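Local coordinates for protein CDA peptide synthetase I (Streptomyces coelicolor, PDB 5DU9) that belongs to a large modular peptide synthetase and is represented here by its two-lobed condensation domain with (2S)-2-amino-N-butyl-propanamide bound, at residues Arg124-Pro129 / Leu239-Arg244; Arg104-Ser109 / Gln119-Arg124; Ser65-Asp70 / Pro75-Cys80; His140-Phe143 / Arg149-Tyr152; Ala276-Arg281 / Gln425-Arg430. The protein carries 1 engineered substitution. One frame throughout, in Å; residues are numbered along the deposited sequence.

Contact 1. Residues Arg124-Pro129 / Leu239-Arg244; sequences RDRATP and LAPTVR
Arg126, of helix 114-126, stretches across to the carbonyl of Pro241. The tight part of the contact is one nearly straight hydrogen bond: NH1 meets Pro241 O at 3.0 Å with an N-H...O angle of 167°. The oxygen lies in the guanidinium plane and the nitrogen in the carbonyl plane, so the flat groups meet edge on. NH2 adds a weak, bent bond to the same oxygen. A turn at chi3 (80°) swings the guanidinium out of line with its otherwise extended chain and presents both nitrogens to this acceptor. The apolar surroundings are looser. NH1 stays 4.2 Å from Ala240 CB, and NH2 is 4.1 Å from Val243 CG2. A water bridges the two segments on this side, accepting weakly from NH2 and more firmly from Val243 N at 2.9 Å. Arg126 also touches Ser386, while Pro241 and Val243 pack on strand 404-411, which pairs with strand 242-248; the arginine thus links a helix of the N-terminal lobe to the residues that lead into edge strand 242-248.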
# COMPACT_ATOMS: atom_id res chain seq x y z
N ARG A 124 13.24 2.75 12.93
CA ARG A 124 13.85 4.02 13.30
C ARG A 124 14.00 4.93 12.09
O ARG A 124 13.87 6.15 12.19
CB ARG A 124 15.20 3.77 13.97
CG ARG A 124 15.07 3.09 15.33
CD ARG A 124 16.40 2.61 15.87
NE ARG A 124 17.25 3.72 16.29
CZ ARG A 124 17.20 4.29 17.49
NH1 ARG A 124 16.34 3.87 18.41
NH2 ARG A 124 18.02 5.30 17.78
N ASP A 125 14.26 4.34 10.92
CA ASP A 125 14.34 5.14 9.70
C ASP A 125 12.97 5.72 9.37
O ASP A 125 12.85 6.90 9.03
CB ASP A 125 14.85 4.30 8.53
CG ASP A 125 15.01 5.11 7.26
OD1 ASP A 125 16.08 5.73 7.09
OD2 ASP A 125 14.06 5.16 6.46
N ARG A 126 11.94 4.88 9.47
CA ARG A 126 10.58 5.28 9.14
C ARG A 126 10.09 6.42 10.05
O ARG A 126 9.18 7.16 9.68
CB ARG A 126 9.64 4.07 9.25
CG ARG A 126 8.17 4.38 9.49
CD ARG A 126 7.29 3.15 9.26
NE ARG A 126 7.28 2.22 10.39
CZ ARG A 126 6.24 1.97 11.19
NH1 ARG A 126 5.07 2.58 11.00
NH2 ARG A 126 6.36 1.10 12.18
N ALA A 127 10.72 6.55 11.21
CA ALA A 127 10.37 7.60 12.17
C ALA A 127 11.09 8.92 11.87
O ALA A 127 10.88 9.91 12.56
CB ALA A 127 10.69 7.14 13.58
N THR A 128 11.94 8.91 10.85
CA THR A 128 12.75 10.09 10.51
C THR A 128 12.01 10.98 9.50
O THR A 128 11.71 10.53 8.39
CB THR A 128 14.11 9.67 9.92
OG1 THR A 128 14.80 8.83 10.84
CG2 THR A 128 14.97 10.90 9.62
N PRO A 129 11.73 12.24 9.88
CA PRO A 129 11.05 13.11 8.92
C PRO A 129 11.89 13.40 7.67
O PRO A 129 13.11 13.55 7.78
CB PRO A 129 10.81 14.40 9.71
CG PRO A 129 10.98 14.03 11.14
CD PRO A 129 11.98 12.92 11.15
N LEU A 239 -2.13 8.55 12.13
CA LEU A 239 -0.81 8.40 12.72
C LEU A 239 -0.09 7.21 12.10
O LEU A 239 -0.73 6.26 11.66
CB LEU A 239 -0.90 8.20 14.23
CG LEU A 239 -1.54 9.32 15.05
CD1 LEU A 239 -1.72 8.86 16.49
CD2 LEU A 239 -0.71 10.59 14.99
N ALA A 240 1.24 7.25 12.10
CA ALA A 240 2.02 6.10 11.66
C ALA A 240 1.63 4.91 12.52
O ALA A 240 1.53 5.04 13.74
CB ALA A 240 3.52 6.38 11.77
N PRO A 241 1.38 3.75 11.89
CA PRO A 241 0.86 2.61 12.65
C PRO A 241 1.90 1.82 13.42
O PRO A 241 3.09 1.81 13.07
CB PRO A 241 0.25 1.73 11.56
CG PRO A 241 1.08 2.01 10.35
CD PRO A 241 1.40 3.48 10.44
N THR A 242 1.44 1.18 14.49
CA THR A 242 2.13 0.04 15.06
C THR A 242 1.81 -1.13 14.16
O THR A 242 0.64 -1.36 13.85
CB THR A 242 1.69 -0.24 16.50
OG1 THR A 242 1.96 0.90 17.32
CG2 THR A 242 2.41 -1.46 17.06
N VAL A 243 2.83 -1.86 13.73
CA VAL A 243 2.64 -2.91 12.74
C VAL A 243 2.96 -4.27 13.34
O VAL A 243 4.03 -4.48 13.91
CB VAL A 243 3.53 -2.68 11.49
CG1 VAL A 243 3.28 -3.75 10.44
CG2 VAL A 243 3.27 -1.30 10.91
N ARG A 244 2.00 -5.19 13.22
CA ARG A 244 2.22 -6.57 13.63
C ARG A 244 1.96 -7.48 12.44
O ARG A 244 0.92 -7.38 11.77
CB ARG A 244 1.34 -6.95 14.82
CG ARG A 244 1.77 -6.29 16.13
CD ARG A 244 3.15 -6.76 16.58
NE ARG A 244 3.58 -6.12 17.81
CZ ARG A 244 4.27 -4.98 17.88
NH1 ARG A 244 4.61 -4.33 16.77
NH2 ARG A 244 4.61 -4.48 19.06
O HOH W 1 5.56 -1.08 14.40

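Contact 2. Residues Arg104-Ser109 / Gln119-Arg124; sequences RHIDLS and QRWMDR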
# COMPACT_ATOMS: atom_id res chain seq x y z
N ARG A 104 22.85 2.29 1.65
CA ARG A 104 23.58 1.87 2.84
C ARG A 104 23.81 0.36 2.78
O ARG A 104 22.97 -0.38 2.27
CB ARG A 104 22.82 2.23 4.11
CG ARG A 104 22.57 3.71 4.31
CD ARG A 104 21.93 3.96 5.67
NE ARG A 104 21.50 5.34 5.85
CZ ARG A 104 22.25 6.31 6.37
NH1 ARG A 104 23.49 6.06 6.76
NH2 ARG A 104 21.76 7.53 6.50
N HIS A 105 24.96 -0.07 3.29
CA HIS A 105 25.20 -1.49 3.53
C HIS A 105 25.38 -1.72 5.02
O HIS A 105 26.35 -1.25 5.62
CB HIS A 105 26.43 -2.00 2.78
CG HIS A 105 26.65 -3.47 2.96
ND1 HIS A 105 27.90 -4.05 2.90
CD2 HIS A 105 25.78 -4.48 3.19
CE1 HIS A 105 27.79 -5.35 3.09
NE2 HIS A 105 26.51 -5.63 3.27
N ILE A 106 24.44 -2.46 5.59
CA ILE A 106 24.48 -2.79 7.01
C ILE A 106 24.69 -4.29 7.15
O ILE A 106 23.79 -5.08 6.89
CB ILE A 106 23.20 -2.35 7.72
CG1 ILE A 106 23.04 -0.83 7.58
CG2 ILE A 106 23.22 -2.76 9.19
CD1 ILE A 106 21.75 -0.28 8.11
N ASP A 107 25.90 -4.67 7.56
CA ASP A 107 26.26 -6.07 7.69
C ASP A 107 25.88 -6.59 9.07
O ASP A 107 26.57 -6.33 10.06
CB ASP A 107 27.77 -6.25 7.44
CG ASP A 107 28.18 -7.71 7.37
OD1 ASP A 107 27.35 -8.59 7.69
OD2 ASP A 107 29.34 -7.98 7.01
N LEU A 108 24.77 -7.32 9.14
CA LEU A 108 24.32 -7.93 10.38
C LEU A 108 24.68 -9.41 10.42
O LEU A 108 24.20 -10.15 11.28
CB LEU A 108 22.81 -7.73 10.55
CG LEU A 108 22.36 -6.26 10.60
CD1 LEU A 108 20.84 -6.15 10.57
CD2 LEU A 108 22.93 -5.57 11.83
N SER A 109 25.54 -9.84 9.50
CA SER A 109 26.03 -11.21 9.50
C SER A 109 27.01 -11.37 10.66
O SER A 109 28.15 -10.92 10.58
CB SER A 109 26.72 -11.56 8.18
OG SER A 109 28.04 -11.06 8.15
N GLN A 119 14.76 -4.98 11.41
CA GLN A 119 13.44 -4.41 11.62
C GLN A 119 13.54 -3.15 12.47
O GLN A 119 12.89 -2.15 12.18
CB GLN A 119 12.51 -5.43 12.30
CG GLN A 119 11.08 -4.92 12.53
CD GLN A 119 10.31 -4.71 11.24
OE1 GLN A 119 10.20 -5.61 10.41
NE2 GLN A 119 9.76 -3.51 11.06
N ARG A 120 14.36 -3.22 13.51
CA ARG A 120 14.57 -2.08 14.39
C ARG A 120 15.16 -0.90 13.61
O ARG A 120 14.78 0.25 13.83
CB ARG A 120 15.48 -2.46 15.56
CG ARG A 120 15.75 -1.33 16.53
CD ARG A 120 16.51 -1.80 17.75
NE ARG A 120 16.95 -0.68 18.58
CZ ARG A 120 17.95 0.14 18.26
NH1 ARG A 120 18.61 -0.04 17.12
NH2 ARG A 120 18.28 1.13 19.07
N TRP A 121 16.08 -1.20 12.70
CA TRP A 121 16.69 -0.16 11.88
C TRP A 121 15.66 0.51 10.97
O TRP A 121 15.63 1.73 10.84
CB TRP A 121 17.83 -0.74 11.03
CG TRP A 121 18.75 0.31 10.47
CD1 TRP A 121 19.96 0.68 10.97
CD2 TRP A 121 18.53 1.12 9.32
NE1 TRP A 121 20.51 1.67 10.20
CE2 TRP A 121 19.65 1.96 9.18
CE3 TRP A 121 17.49 1.22 8.39
CZ2 TRP A 121 19.76 2.89 8.15
CZ3 TRP A 121 17.60 2.15 7.37
CH2 TRP A 121 18.73 2.97 7.26
N MET A 122 14.82 -0.31 10.35
CA MET A 122 13.80 0.20 9.44
C MET A 122 12.77 1.03 10.19
O MET A 122 12.31 2.06 9.70
CB MET A 122 13.13 -0.96 8.69
CG MET A 122 14.05 -1.67 7.72
SD MET A 122 13.24 -2.95 6.74
CE MET A 122 12.96 -4.22 7.98
N ASP A 123 12.39 0.58 11.39
CA ASP A 123 11.43 1.30 12.20
C ASP A 123 11.96 2.68 12.59
O ASP A 123 11.22 3.67 12.58
CB ASP A 123 11.09 0.51 13.47
CG ASP A 123 10.26 -0.72 13.18
OD1 ASP A 123 9.63 -0.78 12.11
OD2 ASP A 123 10.25 -1.63 14.03
N ARG A 124 13.24 2.75 12.93
CA ARG A 124 13.85 4.02 13.30
C ARG A 124 14.00 4.93 12.09
O ARG A 124 13.87 6.15 12.19
CB ARG A 124 15.20 3.77 13.97
CG ARG A 124 15.07 3.09 15.33
CD ARG A 124 16.40 2.61 15.87
NE ARG A 124 17.25 3.72 16.29
CZ ARG A 124 17.20 4.29 17.49
NH1 ARG A 124 16.34 3.87 18.41
NH2 ARG A 124 18.02 5.30 17.78
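Ile106 sets its CD1 methyl over one face of the Trp121 indole, joining the first strand and the helix of a beta-alpha-beta unit made of strand 103-107, helix 114-126 and strand 138-146. The methyl stands 3.3 Å from the centroid of the five-membered ring and 20° off its normal, a close CH-pi contact in which NE1 is the nearest ring atom. With CG1 beside the backbone N and CD1 continuing the extended chain (chi2 174°), the isoleucine points its terminal methyl at the helix. Arg104, two residues earlier on the same side of the strand, meets the far end of the indole instead: its CD comes to 3.5 Å from Trp121 CZ2, and the arginine chain runs at about a right angle to the tryptophan. CD makes the closest approach, with NE just behind it, and the guanidinium plane is turned 59° from the ring rather than stacked on it.

In the next shell, Phe143 of strand 138-146 meets Trp121 edge-to-face and also touches Ile106, while Tyr153 packs against the indole. Strand 103-107 is itself held at the edge of the sheet by backbone bonds from Arg104 and Ile106 to Leu142. At the end of the strand Asp107 forms an Asx turn: its OD1 accepts from Ser109 N at 2.8 Å and, through its syn lone pair, from Ser109 OG at 2.6 Å.

Contact 3. Residues Ser65-Asp70 / Pro75-Cys80; sequences SRFLTD and PYRAYC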
# COMPACT_ATOMS: atom_id res chain seq x y z
N SER A 65 12.40 14.11 -7.23
CA SER A 65 11.53 15.27 -7.12
C SER A 65 11.51 15.87 -5.73
O SER A 65 11.75 15.19 -4.73
CB SER A 65 10.11 14.90 -7.54
OG SER A 65 10.04 14.63 -8.93
N ARG A 66 11.24 17.17 -5.67
CA ARG A 66 10.95 17.85 -4.42
C ARG A 66 9.67 18.65 -4.60
O ARG A 66 9.16 18.77 -5.72
CB ARG A 66 12.10 18.76 -4.00
CG ARG A 66 12.40 19.88 -4.97
CD ARG A 66 13.66 20.58 -4.53
NE ARG A 66 13.90 21.84 -5.22
CZ ARG A 66 14.45 22.91 -4.65
NH1 ARG A 66 14.81 22.89 -3.37
NH2 ARG A 66 14.64 24.02 -5.36
N PHE A 67 9.16 19.20 -3.51
CA PHE A 67 7.90 19.92 -3.53
C PHE A 67 8.05 21.29 -2.89
O PHE A 67 8.55 21.42 -1.77
CB PHE A 67 6.82 19.10 -2.83
CG PHE A 67 6.56 17.78 -3.50
CD1 PHE A 67 7.40 16.71 -3.27
CD2 PHE A 67 5.51 17.63 -4.39
CE1 PHE A 67 7.19 15.50 -3.90
CE2 PHE A 67 5.29 16.43 -5.02
CZ PHE A 67 6.13 15.36 -4.78
N LEU A 68 7.63 22.31 -3.64
CA LEU A 68 7.78 23.70 -3.23
C LEU A 68 6.42 24.38 -3.30
O LEU A 68 5.46 23.82 -3.83
CB LEU A 68 8.78 24.41 -4.14
CG LEU A 68 10.14 23.72 -4.29
CD1 LEU A 68 10.91 24.31 -5.46
CD2 LEU A 68 10.95 23.84 -3.01
N THR A 69 6.34 25.60 -2.77
CA THR A 69 5.12 26.39 -2.83
C THR A 69 5.36 27.64 -3.68
O THR A 69 6.45 28.21 -3.65
CB THR A 69 4.64 26.82 -1.43
OG1 THR A 69 5.71 27.45 -0.73
CG2 THR A 69 4.16 25.62 -0.64
N ASP A 70 4.34 28.05 -4.42
CA ASP A 70 4.46 29.25 -5.24
C ASP A 70 4.08 30.49 -4.43
O ASP A 70 3.90 30.41 -3.21
CB ASP A 70 3.60 29.15 -6.51
CG ASP A 70 2.12 28.97 -6.23
OD1 ASP A 70 1.64 29.38 -5.15
OD2 ASP A 70 1.42 28.42 -7.11
N PRO A 75 1.15 24.27 -3.80
CA PRO A 75 2.29 23.37 -4.02
C PRO A 75 2.54 23.04 -5.49
O PRO A 75 1.60 23.01 -6.29
CB PRO A 75 1.89 22.11 -3.26
CG PRO A 75 0.41 22.10 -3.33
CD PRO A 75 -0.01 23.54 -3.23
N TYR A 76 3.80 22.79 -5.83
CA TYR A 76 4.16 22.23 -7.13
C TYR A 76 5.35 21.30 -6.95
O TYR A 76 6.03 21.33 -5.92
CB TYR A 76 4.46 23.33 -8.16
CG TYR A 76 5.67 24.19 -7.88
CD1 TYR A 76 6.94 23.81 -8.31
CD2 TYR A 76 5.54 25.41 -7.22
CE1 TYR A 76 8.04 24.61 -8.07
CE2 TYR A 76 6.65 26.22 -6.99
CZ TYR A 76 7.89 25.81 -7.41
OH TYR A 76 8.99 26.62 -7.18
N ARG A 77 5.59 20.46 -7.95
CA ARG A 77 6.69 19.51 -7.92
C ARG A 77 7.81 19.98 -8.84
O ARG A 77 7.57 20.41 -9.97
CB ARG A 77 6.20 18.12 -8.33
CG ARG A 77 7.29 17.05 -8.31
CD ARG A 77 6.72 15.69 -8.68
NE ARG A 77 6.18 15.67 -10.04
CZ ARG A 77 6.92 15.59 -11.14
NH1 ARG A 77 8.25 15.54 -11.06
NH2 ARG A 77 6.34 15.57 -12.33
N ALA A 78 9.05 19.89 -8.34
CA ALA A 78 10.23 20.28 -9.10
C ALA A 78 11.14 19.07 -9.32
O ALA A 78 11.40 18.31 -8.39
CB ALA A 78 10.98 21.39 -8.38
N TYR A 79 11.62 18.91 -10.55
CA TYR A 79 12.45 17.78 -10.93
C TYR A 79 13.93 18.11 -10.78
O TYR A 79 14.41 19.10 -11.33
CB TYR A 79 12.12 17.37 -12.38
CG TYR A 79 13.03 16.33 -12.99
CD1 TYR A 79 13.27 15.12 -12.35
CD2 TYR A 79 13.63 16.54 -14.22
CE1 TYR A 79 14.09 14.16 -12.91
CE2 TYR A 79 14.45 15.60 -14.79
CZ TYR A 79 14.68 14.41 -14.14
OH TYR A 79 15.50 13.46 -14.71
N CYS A 80 14.65 17.26 -10.04
CA CYS A 80 16.06 17.49 -9.72
C CYS A 80 16.90 16.24 -9.99
O CYS A 80 17.09 15.42 -9.10
CB CYS A 80 16.21 17.89 -8.25
SG CYS A 80 15.28 19.36 -7.78
O HOH W 2 8.87 28.38 -5.41
O HOH W 3 1.31 25.64 -7.80
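Arg66 and Ala78 face each other as a hydrogen-bonded antiparallel pair, with Arg66 N to Ala78 O at 3.0 Å and Ala78 N to Arg66 O at 2.9 Å. Leu68 and Tyr76 repeat the exchange, Leu68 N giving to Tyr76 O and Tyr76 N to Leu68 O at 2.8 Å, so both donors and both acceptors of each pair are satisfied within the hairpin. Among the side chains, Arg77 NH1 donates to Ser65 OG at 2.9 Å, bent to 145° and tilted from the guanidinium plane. That same nitrogen forms a salt bridge with Glu61 OE2. Arg66 NH1 finds its acceptor outside the hairpin, at Asp133 O. A water joins Tyr76 OH to Thr69 O. On the face of Leu68 and Tyr76, Leu68 CB lies over the Tyr76 ring, 4.1 Å from its centroid; on the other face Arg77 CG lies over the ring of Phe67. With Arg77 and Ser65 both buried, the carboxylate of Glu61 probably offsets the arginine's charge, while its backbone O holds Ser65 OG.

Contact 4. Residues His140-Phe143 / Arg149-Tyr152; sequences HALF and RHLY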
# COMPACT_ATOMS: atom_id res chain seq x y z
N HIS A 140 17.36 4.11 1.40
CA HIS A 140 17.68 2.78 0.88
C HIS A 140 18.76 2.11 1.71
O HIS A 140 19.80 2.71 2.00
CB HIS A 140 18.14 2.88 -0.57
CG HIS A 140 17.15 3.56 -1.47
ND1 HIS A 140 16.40 2.87 -2.40
CD2 HIS A 140 16.80 4.86 -1.58
CE1 HIS A 140 15.62 3.73 -3.04
NE2 HIS A 140 15.84 4.94 -2.56
N ALA A 141 18.52 0.86 2.08
CA ALA A 141 19.52 0.09 2.81
C ALA A 141 19.52 -1.37 2.37
O ALA A 141 18.46 -1.97 2.20
CB ALA A 141 19.29 0.19 4.31
N LEU A 142 20.72 -1.91 2.19
CA LEU A 142 20.91 -3.33 1.96
C LEU A 142 21.45 -3.95 3.23
O LEU A 142 22.52 -3.56 3.70
CB LEU A 142 21.86 -3.58 0.79
CG LEU A 142 22.17 -5.05 0.48
CD1 LEU A 142 20.95 -5.75 -0.09
CD2 LEU A 142 23.36 -5.16 -0.47
N PHE A 143 20.71 -4.89 3.80
CA PHE A 143 21.17 -5.63 4.97
C PHE A 143 21.74 -6.97 4.56
O PHE A 143 21.16 -7.66 3.72
CB PHE A 143 20.03 -5.85 5.97
CG PHE A 143 19.45 -4.58 6.53
CD1 PHE A 143 19.96 -4.03 7.70
CD2 PHE A 143 18.39 -3.94 5.90
CE1 PHE A 143 19.43 -2.87 8.22
CE2 PHE A 143 17.86 -2.78 6.42
CZ PHE A 143 18.38 -2.25 7.58
N ARG A 149 21.86 -14.55 3.08
CA ARG A 149 20.57 -13.89 2.88
C ARG A 149 20.72 -12.38 3.00
O ARG A 149 21.57 -11.88 3.74
CB ARG A 149 19.54 -14.39 3.88
CG ARG A 149 19.16 -15.85 3.70
CD ARG A 149 18.10 -16.28 4.71
NE ARG A 149 18.58 -16.21 6.09
CZ ARG A 149 19.28 -17.16 6.70
NH1 ARG A 149 19.58 -18.29 6.06
NH2 ARG A 149 19.66 -17.00 7.96
N HIS A 150 19.88 -11.65 2.26
CA HIS A 150 19.89 -10.20 2.30
C HIS A 150 18.49 -9.63 2.49
O HIS A 150 17.49 -10.33 2.34
CB HIS A 150 20.50 -9.63 1.02
CG HIS A 150 22.00 -9.68 0.99
ND1 HIS A 150 22.70 -10.85 0.82
CD2 HIS A 150 22.93 -8.71 1.13
CE1 HIS A 150 24.00 -10.60 0.84
NE2 HIS A 150 24.16 -9.30 1.03
N LEU A 151 18.45 -8.35 2.83
CA LEU A 151 17.19 -7.62 2.92
C LEU A 151 17.41 -6.24 2.33
O LEU A 151 18.33 -5.53 2.74
CB LEU A 151 16.72 -7.53 4.37
CG LEU A 151 15.31 -6.98 4.62
CD1 LEU A 151 14.74 -7.57 5.90
CD2 LEU A 151 15.31 -5.46 4.70
N TYR A 152 16.59 -5.88 1.34
CA TYR A 152 16.64 -4.54 0.76
C TYR A 152 15.47 -3.73 1.28
O TYR A 152 14.32 -4.08 1.04
CB TYR A 152 16.60 -4.59 -0.77
CG TYR A 152 16.87 -3.24 -1.41
CD1 TYR A 152 15.91 -2.23 -1.40
CD2 TYR A 152 18.10 -2.97 -1.99
CE1 TYR A 152 16.16 -1.00 -1.96
CE2 TYR A 152 18.35 -1.74 -2.57
CZ TYR A 152 17.38 -0.76 -2.55
OH TYR A 152 17.65 0.47 -3.11
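The hairpin of strands 138-146 and 149-157 is joined here at Phe143 and Leu151, a hydrogen-bonded antiparallel pair. Phe143 N reaches Leu151 O at 2.7 Å along an almost straight line (177°), and Leu151 N returns to Phe143 O at 2.9 Å. Their side chains lie side by side on the sheet face that carries helix 114-126, with Phe143 CD2 3.6 Å from Leu151 CD2. On the other face, His140 ND1 and Tyr152 OH share a hydrogen bond of 2.8 Å, the hydroxyl arriving at the edge of the imidazole near its plane. Tyr152 reaches it because its CG is anti to the backbone N (chi1 -171°), which lays the phenol along the neighbouring strand. Leu142 CD1 packs 3.8 Å from His150 CD2, whose ring is bonded through ND1 to Gly148 O. His140 is held at its second nitrogen by Ser138 OG, and helices 46-58 and 163-182 cover this side. Helices thus lie on both faces, the layered alpha/beta build of a condensation-domain lobe.

Contact 5. Residues Ala276-Arg281 / Gln425-Arg430; sequences AAFLHR and QERFVR
The main-chain bond from Arg281 N to Ala277 O, 2.8 Å long, keeps in shape the helical turn from which Phe278 reaches helix 418-437 to meet Phe428. No hydrogen bond crosses between the two segments; the contact centres on the Phe278 ring, which meets the backbone, CB and ring of Phe428. Phe278 stands with CG anti to its own amide nitrogen (chi1 -180°), and its ring spreads against the flank of the other helix. Phe428 CB sits over the middle of that ring, 4.1 Å from the centroid, a CH-pi contact almost on the ring normal. Toward the root of Phe278, the phenyl of Phe428 turns its edge to the same ring: CD1 comes to 3.8 Å from Phe278 CG, the centroids are 5.5 Å apart and the planes stand at 74°. The pair is therefore a T-shaped stack in which Phe278 offers its face.

This is helix-to-helix packing within the C-terminal lobe, where helix 418-437 lies between helix 267-283 and the sheet. Its other flank rests on that sheet, Val429 touching Leu246 and Leu248, and Phe428 also reaches Phe409 of strand 404-411. One turn along, Phe431 extends the aromatic cover onto Phe278 and Arg281. At the rim of the Phe278 ring, the methylenes of Arg427 run past the edge, with CG 4.1 Å from Phe278 CE1. Arg281 instead sends its NE to Val446 O, and Arg430 NH2 bonds Thr450 O.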
# COMPACT_ATOMS: atom_id res chain seq x y z
N ALA A 276 -15.58 -8.21 6.32
CA ALA A 276 -16.94 -7.75 6.54
C ALA A 276 -17.68 -8.67 7.51
O ALA A 276 -18.36 -8.21 8.42
CB ALA A 276 -17.70 -7.66 5.22
N ALA A 277 -17.55 -9.98 7.29
CA ALA A 277 -18.18 -10.97 8.16
C ALA A 277 -17.62 -10.90 9.57
O ALA A 277 -18.36 -11.03 10.55
CB ALA A 277 -17.99 -12.36 7.58
N PHE A 278 -16.31 -10.71 9.68
CA PHE A 278 -15.64 -10.58 10.97
C PHE A 278 -16.16 -9.37 11.75
O PHE A 278 -16.46 -9.47 12.94
CB PHE A 278 -14.13 -10.48 10.76
CG PHE A 278 -13.34 -10.34 12.04
CD1 PHE A 278 -13.19 -11.42 12.89
CD2 PHE A 278 -12.74 -9.14 12.37
CE1 PHE A 278 -12.46 -11.31 14.06
CE2 PHE A 278 -12.00 -9.02 13.54
CZ PHE A 278 -11.87 -10.11 14.38
N LEU A 279 -16.27 -8.24 11.07
CA LEU A 279 -16.78 -7.03 11.69
C LEU A 279 -18.23 -7.23 12.12
O LEU A 279 -18.62 -6.84 13.21
CB LEU A 279 -16.67 -5.83 10.74
CG LEU A 279 -15.25 -5.38 10.38
CD1 LEU A 279 -15.32 -4.20 9.43
CD2 LEU A 279 -14.44 -5.04 11.61
N HIS A 280 -19.03 -7.83 11.24
CA HIS A 280 -20.43 -8.09 11.55
C HIS A 280 -20.60 -9.01 12.75
O HIS A 280 -21.43 -8.75 13.63
CB HIS A 280 -21.14 -8.69 10.33
CG HIS A 280 -22.48 -9.28 10.65
ND1 HIS A 280 -23.58 -8.50 10.92
CD2 HIS A 280 -22.89 -10.56 10.75
CE1 HIS A 280 -24.62 -9.28 11.17
NE2 HIS A 280 -24.22 -10.54 11.07
N ARG A 281 -19.83 -10.08 12.79
CA ARG A 281 -19.95 -11.07 13.86
C ARG A 281 -19.47 -10.51 15.19
O ARG A 281 -20.00 -10.86 16.25
CB ARG A 281 -19.16 -12.34 13.51
CG ARG A 281 -19.53 -13.56 14.33
CD ARG A 281 -20.82 -14.21 13.84
NE ARG A 281 -21.05 -15.50 14.49
CZ ARG A 281 -21.83 -15.69 15.55
NH1 ARG A 281 -22.50 -14.68 16.10
NH2 ARG A 281 -21.96 -16.91 16.06
N GLN A 425 -5.43 -10.08 15.05
CA GLN A 425 -5.01 -10.62 13.78
C GLN A 425 -5.10 -12.15 13.76
O GLN A 425 -5.54 -12.73 12.77
CB GLN A 425 -3.59 -10.12 13.48
CG GLN A 425 -2.63 -11.04 12.81
CD GLN A 425 -1.26 -10.39 12.75
OE1 GLN A 425 -0.40 -10.62 13.60
NE2 GLN A 425 -1.06 -9.52 11.76
N GLU A 426 -4.72 -12.80 14.86
CA GLU A 426 -4.86 -14.25 14.94
C GLU A 426 -6.34 -14.65 14.95
O GLU A 426 -6.73 -15.62 14.30
CB GLU A 426 -4.15 -14.79 16.18
CG GLU A 426 -4.23 -16.32 16.32
CD GLU A 426 -3.72 -17.05 15.10
OE1 GLU A 426 -2.53 -16.90 14.75
OE2 GLU A 426 -4.52 -17.78 14.47
N ARG A 427 -7.15 -13.90 15.69
CA ARG A 427 -8.58 -14.15 15.76
C ARG A 427 -9.22 -14.02 14.38
O ARG A 427 -10.05 -14.84 13.98
CB ARG A 427 -9.26 -13.19 16.73
CG ARG A 427 -10.72 -13.51 16.99
CD ARG A 427 -11.35 -12.49 17.93
NE ARG A 427 -10.60 -12.37 19.18
CZ ARG A 427 -10.64 -11.31 19.98
NH1 ARG A 427 -11.39 -10.26 19.66
NH2 ARG A 427 -9.92 -11.29 21.09
N PHE A 428 -8.84 -12.97 13.66
CA PHE A 428 -9.41 -12.73 12.34
C PHE A 428 -9.04 -13.85 11.37
O PHE A 428 -9.90 -14.36 10.66
CB PHE A 428 -8.94 -11.40 11.78
CG PHE A 428 -9.12 -11.28 10.30
CD1 PHE A 428 -10.40 -11.22 9.75
CD2 PHE A 428 -8.04 -11.26 9.45
CE1 PHE A 428 -10.58 -11.13 8.40
CE2 PHE A 428 -8.21 -11.17 8.09
CZ PHE A 428 -9.49 -11.10 7.56
N VAL A 429 -7.76 -14.22 11.33
CA VAL A 429 -7.32 -15.23 10.38
C VAL A 429 -7.99 -16.58 10.65
O VAL A 429 -8.31 -17.31 9.72
CB VAL A 429 -5.78 -15.39 10.40
CG1 VAL A 429 -5.34 -16.60 9.58
CG2 VAL A 429 -5.11 -14.14 9.85
N ARG A 430 -8.21 -16.90 11.93
CA ARG A 430 -8.89 -18.15 12.27
C ARG A 430 -10.34 -18.13 11.76
O ARG A 430 -10.82 -19.12 11.20
CB ARG A 430 -8.87 -18.39 13.78
CG ARG A 430 -9.67 -19.62 14.22
CD ARG A 430 -9.45 -19.96 15.69
NE ARG A 430 -9.60 -18.80 16.56
CZ ARG A 430 -9.62 -18.85 17.88
NH1 ARG A 430 -9.51 -20.01 18.51
NH2 ARG A 430 -9.77 -17.74 18.59

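In the fold
Contacts 2 and 4 lie closest, with centres 8 Å apart, and share one sheet, in which Arg104 O and Leu142 N are 2.7 Å apart, a probable hydrogen bond. Contact 1 continues from contact 2 along helix 114-126, centres 15 Å apart, and crosses to the C-terminal lobe. There it meets contact 5 through a probable hydrogen bond, Arg244 O to Gln425 NE2 at 2.9 Å. Contact 3 stands apart, its centre 43 Å from that of contact 5 on the opposite side of the chain's centre. The bound (2S)-2-amino-N-butyl-propanamide, in a pocket including His158 and Ser387, lies about 9 Å from the Pro241 side chain and about 12 Å from that of Phe67.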